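Local coordinates for attaching and effacing protein, pathogenesis factor (Escherichia coli, PDB 4E9L), which is an adhesin of the intimin/invasin family, probably displayed on the bacterial surface, of which this chain comprises immunoglobulin-like domains, at residues 88-91 and 92-95. Sequence-based numbering, arbitrary orientation.
Sequences PLDA and AHSS
D90 and S94 show how a short turn can be fastened by two successive backbone carbonyls and by the side chains of both residues. The O atom of D90 accepts H93 N at 3.1 Å, a somewhat bent bond, and S94 OG at 2.9 Å. The two donors arrive over opposite faces of the carbonyl plane. S94 keeps its hydroxyl beside its own backbone N (chi1 -60°), which swings OG back over the turn; OG also takes the amide hydrogen of K116, and the hydroxyl of the buried S94 thereby ties the turn to the chain just beyond strand 108-114. One residue on, A91 O receives S94 N at 3.1 Å in a straighter bond. The D90 carboxylate, with CG swung anti to the backbone N (chi1 -167°), bends forward over the start of the turn, and OD1 makes a weak bond to A92 N at 3.1 Å while also lying against A92 CB. OD1 further lies at the edge of the H93 ring, close to its plane, with carboxylate and imidazole nearly perpendicular (79°). L89 brings CG and CD1 to 4.0 Å from S94 OG and packs on W113 and L126. Two overlapping type I turns, D90 to H93 and A91 to S94, with A91, A92 and H93 as corner residues, lead into edge strand 95-99 of an invasin-type immunoglobulin-like domain.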
loop_
_atom_site.group_PDB
_atom_site.type_symbol
_atom_site.label_atom_id
_atom_site.label_comp_id
_atom_site.label_asym_id
_atom_site.label_seq_id
_atom_site.Cartn_x
_atom_site.Cartn_y
_atom_site.Cartn_z
ATOM N N PRO A 88 -35.023 39.506 26.246
ATOM C CA PRO A 88 -35.072 38.120 25.746
ATOM C C PRO A 88 -33.746 37.654 25.133
ATOM O O PRO A 88 -32.953 38.481 24.654
ATOM C CB PRO A 88 -36.216 38.115 24.730
ATOM C CG PRO A 88 -36.597 39.524 24.512
ATOM C CD PRO A 88 -35.865 40.422 25.451
ATOM N N LEU A 89 -33.495 36.333 25.162
ATOM C CA LEU A 89 -32.263 35.792 24.561
ATOM C C LEU A 89 -32.174 36.254 23.111
ATOM O O LEU A 89 -33.163 36.218 22.361
ATOM C CB LEU A 89 -32.239 34.258 24.591
ATOM C CG LEU A 89 -30.969 33.634 24.011
ATOM C CD1 LEU A 89 -30.314 32.752 24.976
ATOM C CD2 LEU A 89 -31.247 32.915 22.727
ATOM N N ASP A 90 -30.989 36.669 22.722
ATOM C CA ASP A 90 -30.756 37.061 21.346
ATOM C C ASP A 90 -29.667 36.138 20.801
ATOM O O ASP A 90 -28.532 36.213 21.268
ATOM C CB ASP A 90 -30.330 38.539 21.278
ATOM C CG ASP A 90 -30.386 39.096 19.862
ATOM O OD1 ASP A 90 -29.724 38.528 18.973
ATOM O OD2 ASP A 90 -31.077 40.106 19.652
ATOM N N ALA A 91 -29.999 35.257 19.823
ATOM C CA ALA A 91 -29.000 34.324 19.255
ATOM C C ALA A 91 -27.764 35.018 18.677
ATOM O O ALA A 91 -26.663 34.502 18.840
ATOM C CB ALA A 91 -29.623 33.431 18.197
ATOM N N ALA A 92 -27.933 36.177 18.002
ATOM C CA ALA A 92 -26.794 36.915 17.413
ATOM C C ALA A 92 -25.761 37.393 18.469
ATOM O O ALA A 92 -24.585 37.556 18.139
ATOM C CB ALA A 92 -27.297 38.088 16.575
ATOM N N HIS A 93 -26.176 37.560 19.736
ATOM C CA HIS A 93 -25.243 37.964 20.801
ATOM C C HIS A 93 -24.772 36.771 21.674
ATOM O O HIS A 93 -24.004 36.949 22.619
ATOM C CB HIS A 93 -25.881 39.032 21.690
ATOM C CG HIS A 93 -26.059 40.337 20.993
ATOM N ND1 HIS A 93 -27.037 40.508 20.025
ATOM C CD2 HIS A 93 -25.378 41.496 21.136
ATOM C CE1 HIS A 93 -26.911 41.759 19.607
ATOM N NE2 HIS A 93 -25.946 42.401 20.263
ATOM N N SER A 94 -25.254 35.582 21.371
ATOM C CA SER A 94 -24.974 34.382 22.152
ATOM C C SER A 94 -24.002 33.475 21.433
ATOM O O SER A 94 -23.936 33.476 20.192
ATOM C CB SER A 94 -26.280 33.651 22.455
ATOM O OG SER A 94 -27.148 34.492 23.199
ATOM N N SER A 95 -23.244 32.687 22.206
ATOM C CA SER A 95 -22.267 31.791 21.598
ATOM C C SER A 95 -22.158 30.455 22.315
ATOM O O SER A 95 -22.671 30.266 23.437
ATOM C CB SER A 95 -20.902 32.483 21.540
ATOM O OG SER A 95 -20.473 32.735 22.868
#